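Local coordinates for protein lysine cyclodeaminase (Streptomyces pristinaespiralis, PDB 5YU3) that probably cyclises L-lysine with loss of ammonia, and also recognises L-ornithine and L-2,4-diaminobutyric acid, using a bound nicotinamide-adenine dinucleotide, at residues R54-M65 and K77-R88. Numbering follows the deposited sequence.
Sequences RSEPVPGIWEWM and KTVGYSPANPAR. With PRO (proline), chain G; NAD (nicotinamide-adenine-dinucleotide), chain F.
I61, E63 and M65 pair with Y81, V79 and K77 in an antiparallel beta hairpin of the mixed sheet, through six backbone hydrogen bonds; the Y81 N to I61 O bond is the straightest, at 176°. The face bearing E63, M65, K77 and V79 lines the pocket of the bound proline. K77, bent at chi3 (90°), brings NZ to 2.6 Å from O of the bound proline in a hydrogen bond, and D308 and T118 also hold this amine. M65 SD lies 3.9 Å from both K77 CE and V79 CG1, while the E63 carboxylate is salt-bridged to R49. Beyond them, Y81 CD1 approaches O2D of the dinucleotide at 3.4 Å. On the other face, W62 lays CZ2 3.6 Å from T78 CB, and both side chains pack against the second subunit. Past the strands, V58 CG2 meets P83 CG at 3.5 Å, and P57 CB sits over the centre of the R88 guanidinium. R54 grips S82 OG end-on with NH1 and NH2, and NH1 also bonds D103 O of the second subunit. A leucine in place of R54 would probably leave S82 OG and that carbonyl without these donors. S82 OG lies only 3° out of the guanidinium plane, 2.7 Å from R54 NH2.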
loop_
_atom_site.group_PDB
_atom_site.type_symbol
_atom_site.label_atom_id
_atom_site.label_comp_id
_atom_site.label_asym_id
_atom_site.label_seq_id
_atom_site.Cartn_x
_atom_site.Cartn_y
_atom_site.Cartn_z
ATOM N N ARG A 54 -5.885 6.228 -13.216
ATOM C CA ARG A 54 -7.338 6.290 -13.335
ATOM C C ARG A 54 -7.680 7.361 -14.359
ATOM O O ARG A 54 -7.182 8.487 -14.271
ATOM C CB ARG A 54 -8.008 6.606 -11.976
ATOM C CG ARG A 54 -7.796 5.554 -10.869
ATOM C CD ARG A 54 -8.243 6.087 -9.491
ATOM N NE ARG A 54 -7.424 7.222 -9.163
ATOM C CZ ARG A 54 -7.826 8.342 -8.573
ATOM N NH1 ARG A 54 -9.080 8.533 -8.163
ATOM N NH2 ARG A 54 -6.933 9.293 -8.400
ATOM N N SER A 55 -8.531 7.027 -15.328
ATOM C CA SER A 55 -8.767 7.960 -16.427
ATOM C C SER A 55 -9.995 8.841 -16.241
ATOM O O SER A 55 -10.053 9.922 -16.836
ATOM C CB SER A 55 -8.899 7.199 -17.749
ATOM O OG SER A 55 -10.097 6.448 -17.762
ATOM N N GLU A 56 -10.980 8.407 -15.445
ATOM C CA GLU A 56 -12.229 9.122 -15.219
ATOM C C GLU A 56 -12.256 9.746 -13.831
ATOM O O GLU A 56 -11.778 9.132 -12.873
ATOM C CB GLU A 56 -13.440 8.190 -15.355
ATOM C CG GLU A 56 -13.471 7.415 -16.643
ATOM C CD GLU A 56 -13.401 8.331 -17.837
ATOM O OE1 GLU A 56 -14.095 9.373 -17.820
ATOM O OE2 GLU A 56 -12.642 8.021 -18.782
ATOM N N PRO A 57 -12.862 10.936 -13.676
ATOM C CA PRO A 57 -13.550 11.808 -14.787
ATOM C C PRO A 57 -12.433 12.540 -15.604
ATOM O O PRO A 57 -12.676 12.974 -16.757
ATOM C CB PRO A 57 -14.312 12.608 -14.143
ATOM C CG PRO A 57 -13.703 12.749 -12.658
ATOM C CD PRO A 57 -13.188 11.591 -12.358
ATOM N N VAL A 58 -11.261 12.689 -14.996
ATOM C CA VAL A 58 -10.048 13.172 -15.658
ATOM C C VAL A 58 -8.886 12.303 -15.201
ATOM O O VAL A 58 -8.955 11.666 -14.140
ATOM C CB VAL A 58 -9.762 14.652 -15.328
ATOM C CG1 VAL A 58 -10.938 15.534 -15.724
ATOM C CG2 VAL A 58 -9.485 14.801 -13.857
ATOM N N PRO A 59 -7.806 12.242 -15.981
ATOM C CA PRO A 59 -6.692 11.357 -15.611
ATOM C C PRO A 59 -6.090 11.729 -14.265
ATOM O O PRO A 59 -5.762 12.891 -14.001
ATOM C CB PRO A 59 -5.693 11.539 -16.754
ATOM C CG PRO A 59 -6.629 12.107 -17.932
ATOM C CD PRO A 59 -7.527 12.840 -17.339
ATOM N N GLY A 60 -5.967 10.723 -13.406
ATOM C CA GLY A 60 -5.359 10.874 -12.101
ATOM C C GLY A 60 -4.645 9.592 -11.727
ATOM O O GLY A 60 -4.483 8.703 -12.576
ATOM N N ILE A 61 -4.199 9.474 -10.480
ATOM C CA ILE A 61 -3.429 8.304 -10.072
ATOM C C ILE A 61 -3.616 8.109 -8.577
ATOM O O ILE A 61 -3.871 9.059 -7.836
ATOM C CB ILE A 61 -1.930 8.439 -10.464
ATOM C CG1 ILE A 61 -1.207 7.090 -10.337
ATOM C CG2 ILE A 61 -1.222 9.531 -9.655
ATOM C CD1 ILE A 61 0.195 7.076 -10.956
ATOM N N TRP A 62 -3.525 6.861 -8.142
ATOM C CA TRP A 62 -3.642 6.515 -6.735
ATOM C C TRP A 62 -2.423 5.681 -6.378
ATOM O O TRP A 62 -2.132 4.689 -7.056
ATOM C CB TRP A 62 -4.952 5.756 -6.467
ATOM C CG TRP A 62 -5.182 5.488 -5.027
ATOM C CD1 TRP A 62 -5.790 6.316 -4.123
ATOM C CD2 TRP A 62 -4.794 4.316 -4.306
ATOM N NE1 TRP A 62 -5.801 5.724 -2.877
ATOM C CE2 TRP A 62 -5.199 4.496 -2.965
ATOM C CE3 TRP A 62 -4.148 3.130 -4.663
ATOM C CZ2 TRP A 62 -4.978 3.529 -1.982
ATOM C CZ3 TRP A 62 -3.930 2.172 -3.681
ATOM C CH2 TRP A 62 -4.338 2.379 -2.362
ATOM N N GLU A 63 -1.695 6.096 -5.346
ATOM C CA GLU A 63 -0.360 5.568 -5.104
ATOM C C GLU A 63 -0.201 5.044 -3.685
ATOM O O GLU A 63 -0.891 5.463 -2.752
ATOM C CB GLU A 63 0.710 6.635 -5.377
ATOM C CG GLU A 63 0.732 7.081 -6.832
ATOM C CD GLU A 63 1.667 8.252 -7.083
ATOM O OE1 GLU A 63 1.551 9.278 -6.388
ATOM O OE2 GLU A 63 2.528 8.144 -7.974
ATOM N N TRP A 64 0.760 4.128 -3.543
ATOM C CA TRP A 64 1.201 3.603 -2.261
ATOM C C TRP A 64 2.677 3.931 -2.090
ATOM O O TRP A 64 3.470 3.786 -3.027
ATOM C CB TRP A 64 0.955 2.085 -2.163
ATOM C CG TRP A 64 1.398 1.305 -3.376
ATOM C CD1 TRP A 64 2.629 0.744 -3.584
ATOM C CD2 TRP A 64 0.623 1.010 -4.544
ATOM N NE1 TRP A 64 2.665 0.115 -4.807
ATOM C CE2 TRP A 64 1.445 0.255 -5.411
ATOM C CE3 TRP A 64 -0.692 1.301 -4.939
ATOM C CZ2 TRP A 64 1.003 -0.201 -6.659
ATOM C CZ3 TRP A 64 -1.132 0.829 -6.184
ATOM C CH2 TRP A 64 -0.282 0.093 -7.021
ATOM N N MET A 65 3.039 4.399 -0.895
ATOM C CA MET A 65 4.372 4.920 -0.599
ATOM C C MET A 65 4.857 4.341 0.726
ATOM O O MET A 65 4.557 4.880 1.803
ATOM C CB MET A 65 4.360 6.451 -0.560
ATOM C CG MET A 65 3.748 7.070 -1.807
ATOM S SD MET A 65 3.544 8.863 -1.763
ATOM C CE MET A 65 5.195 9.417 -1.325
ATOM N N LYS A 77 1.967 5.488 3.197
ATOM C CA LYS A 77 0.979 6.474 2.798
ATOM C C LYS A 77 0.257 5.994 1.550
ATOM O O LYS A 77 0.887 5.532 0.587
ATOM C CB LYS A 77 1.580 7.863 2.560
ATOM C CG LYS A 77 0.471 8.864 2.185
ATOM C CD LYS A 77 0.914 10.327 2.260
ATOM C CE LYS A 77 1.476 10.797 0.925
ATOM N NZ LYS A 77 2.048 12.163 1.032
ATOM N N THR A 78 -1.068 6.071 1.592
ATOM C CA THR A 78 -1.927 5.805 0.452
ATOM C C THR A 78 -2.559 7.132 0.073
ATOM O O THR A 78 -3.130 7.814 0.932
ATOM C CB THR A 78 -3.002 4.770 0.794
ATOM O OG1 THR A 78 -3.573 5.090 2.072
ATOM C CG2 THR A 78 -2.401 3.372 0.861
ATOM N N VAL A 79 -2.433 7.519 -1.189
ATOM C CA VAL A 79 -2.806 8.879 -1.554
ATOM C C VAL A 79 -3.261 8.911 -3.005
ATOM O O VAL A 79 -2.617 8.335 -3.891
ATOM C CB VAL A 79 -1.638 9.854 -1.296
ATOM C CG1 VAL A 79 -0.356 9.370 -1.998
ATOM C CG2 VAL A 79 -2.018 11.261 -1.738
ATOM N N GLY A 80 -4.381 9.585 -3.246
ATOM C CA GLY A 80 -4.877 9.789 -4.592
ATOM C C GLY A 80 -4.584 11.190 -5.100
ATOM O O GLY A 80 -4.538 12.152 -4.334
ATOM N N TYR A 81 -4.375 11.284 -6.410
ATOM C CA TYR A 81 -4.347 12.548 -7.144
ATOM C C TYR A 81 -5.537 12.499 -8.090
ATOM O O TYR A 81 -5.571 11.664 -9.001
ATOM C CB TYR A 81 -3.032 12.720 -7.902
ATOM C CG TYR A 81 -3.069 13.759 -9.006
ATOM C CD1 TYR A 81 -2.994 15.116 -8.712
ATOM C CD2 TYR A 81 -3.154 13.377 -10.341
ATOM C CE1 TYR A 81 -3.013 16.080 -9.731
ATOM C CE2 TYR A 81 -3.163 14.332 -11.368
ATOM C CZ TYR A 81 -3.096 15.682 -11.052
ATOM O OH TYR A 81 -3.103 16.640 -12.057
ATOM N N SER A 82 -6.535 13.347 -7.841
ATOM C CA SER A 82 -7.801 13.318 -8.578
ATOM C C SER A 82 -8.183 14.759 -8.866
ATOM O O SER A 82 -8.957 15.379 -8.124
ATOM C CB SER A 82 -8.893 12.591 -7.784
ATOM O OG SER A 82 -8.422 11.327 -7.309
ATOM N N PRO A 83 -7.652 15.329 -9.954
ATOM C CA PRO A 83 -7.695 16.789 -10.133
ATOM C C PRO A 83 -9.074 17.354 -10.408
ATOM O O PRO A 83 -9.225 18.584 -10.381
ATOM C CB PRO A 83 -6.755 17.023 -11.319
ATOM C CG PRO A 83 -6.580 15.562 -11.966
ATOM C CD PRO A 83 -6.769 14.689 -10.996
ATOM N N ALA A 84 -10.077 16.527 -10.674
ATOM C CA ALA A 84 -11.445 17.012 -10.761
ATOM C C ALA A 84 -12.140 17.058 -9.408
ATOM O O ALA A 84 -13.281 17.519 -9.339
ATOM C CB ALA A 84 -12.269 16.149 -11.723
ATOM N N ASN A 85 -11.487 16.596 -8.335
ATOM C CA ASN A 85 -12.136 16.575 -7.025
ATOM C C ASN A 85 -12.667 17.939 -6.597
ATOM O O ASN A 85 -13.830 18.011 -6.167
ATOM C CB ASN A 85 -11.170 16.016 -5.971
ATOM C CG ASN A 85 -11.335 14.520 -5.762
ATOM O OD1 ASN A 85 -12.078 13.864 -6.488
ATOM N ND2 ASN A 85 -10.635 13.974 -4.766
ATOM N N PRO A 86 -11.897 19.035 -6.666
ATOM C CA PRO A 86 -12.426 20.314 -6.149
ATOM C C PRO A 86 -13.685 20.775 -6.861
ATOM O O PRO A 86 -14.699 21.062 -6.206
ATOM C CB PRO A 86 -11.244 21.273 -6.335
ATOM C CG PRO A 86 -9.992 20.259 -6.295
ATOM C CD PRO A 86 -10.414 19.201 -6.943
ATOM N N ALA A 87 -13.656 20.814 -8.195
ATOM C CA ALA A 87 -14.782 21.338 -8.964
ATOM C C ALA A 87 -15.984 20.404 -8.920
ATOM O O ALA A 87 -17.127 20.866 -8.820
ATOM C CB ALA A 87 -14.354 21.583 -10.415
ATOM N N ARG A 88 -15.756 19.092 -9.006
ATOM C CA ARG A 88 -16.864 18.147 -9.130
ATOM C C ARG A 88 -17.460 17.718 -7.795
ATOM O O ARG A 88 -18.677 17.522 -7.705
ATOM C CB ARG A 88 -16.411 16.900 -9.888
ATOM C CG ARG A 88 -16.212 17.117 -11.360
ATOM C CD ARG A 88 -16.614 15.872 -12.100
ATOM N NE ARG A 88 -16.427 16.009 -13.537
ATOM C CZ ARG A 88 -16.942 15.171 -14.425
ATOM N NH1 ARG A 88 -17.675 14.144 -14.010
ATOM N NH2 ARG A 88 -16.728 15.360 -15.722
HETATM N N PRO G . 2.963 12.934 -5.110
HETATM C CA PRO G . 2.082 13.080 -3.833
HETATM C C PRO G . 2.876 12.635 -2.574
HETATM O O PRO G . 2.151 12.404 -1.590
HETATM C CB PRO G . 1.071 12.339 -4.090
HETATM C CG PRO G . 0.843 12.558 -5.675
HETATM C CD PRO G . 1.917 13.118 -6.135
HETATM O OXT PRO G . 4.155 12.555 -2.514
HETATM P PA NAD F . -5.021 21.396 -6.648
HETATM O O1A NAD F . -6.026 20.777 -7.568
HETATM O O2A NAD F . -5.448 21.881 -5.277
HETATM O O5B NAD F . -4.394 22.682 -7.385
HETATM C C5B NAD F . -3.809 22.547 -8.686
HETATM C C4B NAD F . -4.041 23.870 -9.400
HETATM O O4B NAD F . -3.330 23.868 -10.639
HETATM C C3B NAD F . -5.517 24.070 -9.759
HETATM O O3B NAD F . -6.018 25.277 -9.144
HETATM C C2B NAD F . -5.513 24.181 -11.275
HETATM O O2B NAD F . -6.457 25.116 -11.791
HETATM C C1B NAD F . -4.100 24.649 -11.544
HETATM N N9A NAD F . -3.579 24.431 -12.911
HETATM C C8A NAD F . -3.807 23.391 -13.745
HETATM N N7A NAD F . -3.113 23.562 -14.916
HETATM C C5A NAD F . -2.434 24.728 -14.811
HETATM C C6A NAD F . -1.520 25.524 -15.652
HETATM N N6A NAD F . -1.161 25.096 -16.885
HETATM N N1A NAD F . -1.034 26.676 -15.137
HETATM C C2A NAD F . -1.361 27.138 -13.916
HETATM N N3A NAD F . -2.199 26.478 -13.100
HETATM C C4A NAD F . -2.746 25.293 -13.489
HETATM O O3 NAD F . -3.810 20.324 -6.481
HETATM P PN NAD F . -2.576 20.403 -5.466
HETATM O O1N NAD F . -2.179 21.852 -5.303
HETATM O O2N NAD F . -2.917 19.565 -4.253
HETATM O O5D NAD F . -1.430 19.600 -6.266
HETATM C C5D NAD F . -0.760 20.212 -7.370
HETATM C C4D NAD F . 0.330 19.265 -7.871
HETATM O O4D NAD F . 1.249 18.980 -6.818
HETATM C C3D NAD F . -0.236 17.923 -8.305
HETATM O O3D NAD F . 0.510 17.457 -9.451
HETATM C C2D NAD F . 0.081 17.019 -7.135
HETATM O O2D NAD F . 0.094 15.628 -7.484
HETATM C C1D NAD F . 1.440 17.565 -6.749
HETATM N N1N NAD F . 1.903 17.198 -5.416
HETATM C C2N NAD F . 3.221 17.035 -5.237
HETATM C C3N NAD F . 3.736 16.682 -3.998
HETATM C C7N NAD F . 5.213 16.531 -3.849
HETATM O O7N NAD F . 5.676 16.006 -2.857
HETATM N N7N NAD F . 6.005 17.030 -4.814
HETATM C C4N NAD F . 2.876 16.531 -2.906
HETATM C C5N NAD F . 1.514 16.737 -3.120
HETATM C C6N NAD F . 1.043 17.082 -4.388
#